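Local coordinates for fiber protein (Snake adenovirus 1, PDB 4D0U) that forms the trimeric head of the spikes at the capsid vertices and probably attaches the virion to a receptor on the host cell, at residues F56-R61 with G121-E126; K102-I107 with T113-V118. The protein carries 2 engineered substitutions. All coordinates share one frame; numbering follows the deposited sequence.

Contact 1 of 2, residues F56-R61 with G121-E126; sequences FAFQAR and GIMTME. Engineered in segment 121-126: Met123 (natural residue Leu), Met125 (natural residue Leu).
Two antiparallel sheets of the fibre head face each other here, and their buried interior is bridged by two phenylalanines of strand 55-65 and two selenomethionines of strand 122-127. The backbones stay well apart, with 11.1 Å between the CA atoms of Phe58 and Met123, and the side chains span that gap. Both methionines are engineered replacements of leucine, and each carries selenium at atom SE.

Phe58 and Met123 reach toward each other from opposite directions. Met123 runs extended through its first two torsions, with CG anti to the backbone N (chi1 176°), then bends at chi3 (-73°), which lays its methyl over the phenyl ring. Met123 CE sits almost on the ring normal, 3.6 Å from the centroid of the Phe58 ring, a CH-pi contact on one face. The selenium is displaced toward the far end of the ring, where Met123 SE comes within 3.4 Å of Phe58 CZ. The methyl's CH-pi contact is thus joined by an oblique Met-aromatic contact from the selenium.

Phe56 and Met125 meet at about a right angle and touch less extensively. Met125 also bends at chi3, but in the opposite sense (79°), and offers its methyl: Met125 CE lies 3.6 Å from Phe56 CZ and 3.9 Å from Phe56 CE2, in an oblique approach. Its selenium stands back, with Met125 SE 5.3 Å from the centroid of the Phe56 ring.

Neighbouring side chains enclose both pairs. Phe85 meets the Phe56 ring, Leu73 and Ala75 pack on Phe58, and Leu48 and Leu97 press on Met123. Apolar side chains meeting between two facing antiparallel sheets form the core of a beta-sandwich, as in adenovirus fibre heads.

Contact 2 of 2, residues K102-I107 with T113-V118; sequences KGRWLI and TGIVSV
Trp105 and Val116 form an antiparallel hydrogen-bonded pair between strands 105-109 and 112-119. Trp105 N gives its hydrogen to Val116 O at 2.8 Å, and Val116 N returns one to Trp105 O. Ile107 and Gly114 repeat the pattern. Past Trp105 and Val116, at the other end of the ladder, a water takes the hydrogen of Val118 N and donates to Gly103 O.

Trp105, Val116 and Ile107 share one face of the sheet. The indole is swung beside its own backbone N (chi1 -59°), bringing Trp105 CD1 to 3.5 Å from Val116 O, which lies at the ring edge and in its plane. Trp105 NE1 is held by Leu97 O, and the ring packs against Phe96. Ile107 turns its CG2 branch to the partner strand, 3.5 Å from Gly114 O, while its CG1 arm leads away.

On the other face, Leu106 points CD1 at the methyl of Thr113, with Leu106 CD1 and Thr113 CG2 3.5 Å apart, and also touches Ile115 CG1. Arg104 turns at its first two torsions, CG lodged between the backbone N and the carbonyl carbon (chi1 46°), and then runs out straight. Its CB, CG and CD pass obliquely over the Ile115 CG2 methyl, all within 3.8 Å. Arg104 NH1 forms a salt bridge with Glu133 of the third subunit, and Leu106 and Thr113 pack on Pro110 of that same subunit. Two successive antiparallel strands with paired backbone bonds make this a beta hairpin, one face turned to the core and the other reaching a neighbouring subunit.

Strands 112-119 and 122-127 follow one another in the chain and lie side by side in one sheet, which joins contact 1 to contact 2; the centres of the two contacts are about 9 Å apart. Probable hydrogen bonds tie the two strands, from Ser117 N to Thr124 O and from Ile115 N to Glu126 O, both 2.9 Å. Val116 packs on both Met123 and Met125, and Leu73 touches Val116 and Trp105 as well as Phe58, so the hairpin's inner face continues the core that contact 1 spans. Away from that core, a bound polyethylene glycol, probably from the crystallisation liquor, lies about 3 Å from the side chain of Ile115.

Contact 1 of 2, residues F56-R61 with G121-E126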
loop_
_atom_site.group_PDB
_atom_site.type_symbol
_atom_site.label_atom_id
_atom_site.label_comp_id
_atom_site.label_asym_id
_atom_site.label_seq_id
_atom_site.Cartn_x
_atom_site.Cartn_y
_atom_site.Cartn_z
ATOM N N PHE A 56 -10.253 -3.832 15.044
ATOM C CA PHE A 56 -9.243 -3.763 13.994
ATOM C C PHE A 56 -8.603 -5.118 13.848
ATOM O O PHE A 56 -8.406 -5.831 14.831
ATOM C CB PHE A 56 -8.102 -2.828 14.392
ATOM C CG PHE A 56 -8.304 -1.399 14.003
ATOM C CD1 PHE A 56 -9.154 -0.573 14.742
ATOM C CD2 PHE A 56 -7.613 -0.858 12.917
ATOM C CE1 PHE A 56 -9.337 0.760 14.393
ATOM C CE2 PHE A 56 -7.785 0.484 12.587
ATOM C CZ PHE A 56 -8.649 1.288 13.315
ATOM N N ALA A 57 -8.198 -5.434 12.630
ATOM C CA ALA A 57 -7.287 -6.528 12.420
ATOM C C ALA A 57 -5.931 -5.963 12.032
ATOM O O ALA A 57 -5.859 -5.055 11.215
ATOM C CB ALA A 57 -7.824 -7.405 11.308
ATOM N N PHE A 58 -4.866 -6.484 12.638
ATOM C CA PHE A 58 -3.511 -6.097 12.294
ATOM C C PHE A 58 -2.753 -7.299 11.803
ATOM O O PHE A 58 -2.943 -8.401 12.311
ATOM C CB PHE A 58 -2.803 -5.490 13.502
ATOM C CG PHE A 58 -3.296 -4.109 13.835
ATOM C CD1 PHE A 58 -2.736 -3.000 13.214
ATOM C CD2 PHE A 58 -4.369 -3.931 14.716
ATOM C CE1 PHE A 58 -3.199 -1.715 13.494
ATOM C CE2 PHE A 58 -4.830 -2.650 14.995
ATOM C CZ PHE A 58 -4.256 -1.555 14.369
ATOM N N GLN A 59 -1.897 -7.079 10.818
ATOM C CA GLN A 59 -0.909 -8.092 10.390
ATOM C C GLN A 59 0.464 -7.495 10.475
ATOM O O GLN A 59 0.676 -6.360 10.045
ATOM C CB GLN A 59 -1.219 -8.554 8.970
ATOM C CG GLN A 59 -0.099 -9.364 8.321
ATOM C CD GLN A 59 -0.297 -9.504 6.825
ATOM O OE1 GLN A 59 -1.184 -8.875 6.252
ATOM N NE2 GLN A 59 0.527 -10.329 6.192
ATOM N N ALA A 60 1.408 -8.220 11.082
ATOM C CA ALA A 60 2.802 -7.760 11.172
ATOM C C ALA A 60 3.629 -8.715 10.345
ATOM O O ALA A 60 3.557 -9.938 10.543
ATOM C CB ALA A 60 3.288 -7.765 12.631
ATOM N N ARG A 61 4.354 -8.178 9.375
ATOM C CA ARG A 61 5.137 -9.024 8.466
ATOM C C ARG A 61 6.591 -8.574 8.429
ATOM O O ARG A 61 6.895 -7.394 8.345
ATOM C CB ARG A 61 4.527 -9.003 7.057
ATOM C CG ARG A 61 5.314 -9.800 6.020
ATOM C CD ARG A 61 4.683 -9.629 4.655
ATOM N NE ARG A 61 3.517 -10.490 4.514
ATOM C CZ ARG A 61 2.575 -10.353 3.570
ATOM N NH1 ARG A 61 2.634 -9.364 2.663
ATOM N NH2 ARG A 61 1.563 -11.216 3.542
ATOM N N GLY A 121 2.197 -3.083 26.335
ATOM C CA GLY A 121 1.257 -3.995 25.660
ATOM C C GLY A 121 -0.139 -3.422 25.382
ATOM O O GLY A 121 -1.065 -4.173 25.082
ATOM N N ILE A 122 -0.275 -2.099 25.484
ATOM C CA ILE A 122 -1.478 -1.403 25.042
ATOM C C ILE A 122 -1.160 -0.614 23.767
ATOM O O ILE A 122 -0.287 0.250 23.778
ATOM C CB ILE A 122 -2.019 -0.446 26.118
ATOM C CG1 ILE A 122 -2.276 -1.217 27.423
ATOM C CG2 ILE A 122 -3.288 0.247 25.644
ATOM C CD1 ILE A 122 -3.281 -2.345 27.306
HETATM N N MSE A 123 -1.860 -0.935 22.676
HETATM C CA MSE A 123 -1.748 -0.128 21.441
HETATM C C MSE A 123 -2.506 1.158 21.602
HETATM O O MSE A 123 -3.648 1.142 22.083
HETATM C CB MSE A 123 -2.394 -0.901 20.295
HETATM C CG MSE A 123 -2.363 0.017 19.046
HETATM SE SE MSE A 123 -3.266 -0.782 17.510
HETATM C CE MSE A 123 -1.903 -2.139 17.069
ATOM N N THR A 124 -1.925 2.275 21.159
ATOM C CA THR A 124 -2.719 3.475 20.857
ATOM C C THR A 124 -2.533 3.813 19.408
ATOM O O THR A 124 -1.399 3.872 18.943
ATOM C CB THR A 124 -2.256 4.673 21.715
ATOM O OG1 THR A 124 -2.492 4.370 23.109
ATOM C CG2 THR A 124 -3.044 5.978 21.389
HETATM N N MSE A 125 -3.634 4.062 18.693
HETATM C CA MSE A 125 -3.528 4.629 17.333
HETATM C C MSE A 125 -4.200 5.991 17.375
HETATM O O MSE A 125 -5.428 6.067 17.517
HETATM C CB MSE A 125 -4.165 3.728 16.262
HETATM C CG MSE A 125 -3.820 4.411 14.913
HETATM SE SE MSE A 125 -4.421 3.347 13.377
HETATM C CE MSE A 125 -6.248 3.914 13.539
ATOM N N GLU A 126 -3.410 7.061 17.271
ATOM C CA GLU A 126 -3.967 8.418 17.183
ATOM C C GLU A 126 -4.305 8.714 15.743
ATOM O O GLU A 126 -3.706 8.131 14.853
ATOM C CB GLU A 126 -2.983 9.453 17.751
ATOM C CG GLU A 126 -2.748 9.194 19.239
ATOM C CD GLU A 126 -1.884 10.229 19.917
ATOM O OE1 GLU A 126 -0.654 10.139 19.818
ATOM O OE2 GLU A 126 -2.432 11.084 20.623
#

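Contact 2 of 2, residues K102-I107 with T113-V118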
loop_
_atom_site.group_PDB
_atom_site.type_symbol
_atom_site.label_atom_id
_atom_site.label_comp_id
_atom_site.label_asym_id
_atom_site.label_seq_id
_atom_site.Cartn_x
_atom_site.Cartn_y
_atom_site.Cartn_z
ATOM N N LYS A 102 11.356 4.952 14.390
ATOM C CA LYS A 102 10.643 6.127 14.897
ATOM C C LYS A 102 9.911 5.860 16.210
ATOM O O LYS A 102 9.334 6.792 16.800
ATOM C CB LYS A 102 9.642 6.644 13.849
ATOM C CG LYS A 102 10.292 7.240 12.611
ATOM C CD LYS A 102 10.680 8.694 12.881
ATOM C CE LYS A 102 11.282 9.297 11.650
ATOM N NZ LYS A 102 11.822 10.654 11.935
ATOM N N GLY A 103 9.869 4.597 16.633
ATOM C CA GLY A 103 9.131 4.224 17.843
ATOM C C GLY A 103 7.620 4.211 17.665
ATOM O O GLY A 103 6.883 4.016 18.629
ATOM N N ARG A 104 7.161 4.372 16.424
ATOM C CA ARG A 104 5.709 4.386 16.137
ATOM C C ARG A 104 5.548 4.250 14.624
ATOM O O ARG A 104 6.544 4.291 13.885
ATOM C CB ARG A 104 5.013 5.659 16.676
ATOM C CG ARG A 104 5.674 7.021 16.415
ATOM C CD ARG A 104 5.772 7.371 14.949
ATOM N NE ARG A 104 6.103 8.787 14.781
ATOM C CZ ARG A 104 6.508 9.325 13.643
ATOM N NH1 ARG A 104 6.649 8.576 12.546
ATOM N NH2 ARG A 104 6.780 10.617 13.612
ATOM N N TRP A 105 4.312 4.065 14.174
ATOM C CA TRP A 105 4.029 3.718 12.767
ATOM C C TRP A 105 3.044 4.746 12.206
ATOM O O TRP A 105 1.846 4.670 12.486
ATOM C CB TRP A 105 3.410 2.331 12.683
ATOM C CG TRP A 105 4.325 1.290 13.259
ATOM C CD1 TRP A 105 4.631 1.106 14.606
ATOM C CD2 TRP A 105 5.071 0.301 12.535
ATOM N NE1 TRP A 105 5.545 0.071 14.729
ATOM C CE2 TRP A 105 5.835 -0.435 13.486
ATOM C CE3 TRP A 105 5.200 -0.019 11.173
ATOM C CZ2 TRP A 105 6.681 -1.502 13.107
ATOM C CZ3 TRP A 105 6.053 -1.072 10.793
ATOM C CH2 TRP A 105 6.783 -1.802 11.766
ATOM N N LEU A 106 3.562 5.650 11.384
ATOM C CA LEU A 106 2.735 6.580 10.600
ATOM C C LEU A 106 2.042 5.798 9.475
ATOM O O LEU A 106 2.704 5.077 8.704
ATOM C CB LEU A 106 3.644 7.659 10.013
ATOM C CG LEU A 106 2.987 8.679 9.104
ATOM C CD1 LEU A 106 1.969 9.527 9.867
ATOM C CD2 LEU A 106 4.053 9.604 8.495
ATOM N N ILE A 107 0.720 5.896 9.386
ATOM C CA ILE A 107 -0.029 5.001 8.496
ATOM C C ILE A 107 -1.137 5.767 7.781
ATOM O O ILE A 107 -1.926 6.471 8.423
ATOM C CB ILE A 107 -0.524 3.736 9.255
ATOM C CG1 ILE A 107 -1.290 2.786 8.306
ATOM C CG2 ILE A 107 -1.362 4.106 10.496
ATOM C CD1 ILE A 107 -1.420 1.371 8.886
ATOM N N THR A 113 -5.091 9.883 8.458
ATOM C CA THR A 113 -3.765 9.367 8.818
ATOM C C THR A 113 -3.767 8.925 10.268
ATOM O O THR A 113 -4.394 9.565 11.103
ATOM C CB THR A 113 -2.713 10.472 8.680
ATOM O OG1 THR A 113 -2.902 11.068 7.399
ATOM C CG2 THR A 113 -1.336 9.850 8.707
ATOM N N GLY A 114 -3.053 7.837 10.559
ATOM C CA GLY A 114 -2.921 7.385 11.949
ATOM C C GLY A 114 -1.471 7.302 12.370
ATOM O O GLY A 114 -0.566 7.306 11.527
ATOM N N ILE A 115 -1.241 7.278 13.687
ATOM C CA ILE A 115 0.068 6.889 14.219
ATOM C C ILE A 115 -0.151 5.819 15.256
ATOM O O ILE A 115 -0.834 6.040 16.250
ATOM C CB ILE A 115 0.808 8.069 14.836
ATOM C CG1 ILE A 115 1.183 9.046 13.725
ATOM C CG2 ILE A 115 2.068 7.580 15.565
ATOM C CD1 ILE A 115 1.942 10.257 14.175
ATOM N N VAL A 116 0.439 4.653 15.002
ATOM C CA VAL A 116 0.280 3.477 15.875
ATOM C C VAL A 116 1.508 3.391 16.798
ATOM O O VAL A 116 2.652 3.414 16.320
ATOM C CB VAL A 116 0.210 2.184 15.057
ATOM C CG1 VAL A 116 0.148 0.975 15.992
ATOM C CG2 VAL A 116 -1.002 2.177 14.129
ATOM N N SER A 117 1.260 3.274 18.103
ATOM C CA SER A 117 2.336 3.028 19.066
ATOM C C SER A 117 1.876 2.004 20.096
ATOM O O SER A 117 0.721 1.636 20.136
ATOM C CB SER A 117 2.748 4.326 19.749
ATOM O OG SER A 117 1.683 4.825 20.514
ATOM N N VAL A 118 2.815 1.523 20.895
ATOM C CA VAL A 118 2.470 0.572 21.959
ATOM C C VAL A 118 3.208 0.982 23.227
ATOM O O VAL A 118 4.286 1.529 23.163
ATOM C CB VAL A 118 2.748 -0.902 21.565
ATOM C CG1 VAL A 118 4.240 -1.212 21.503
ATOM C CG2 VAL A 118 2.044 -1.878 22.510
HETATM O O HOH W 1 5.317 1.674 19.367
#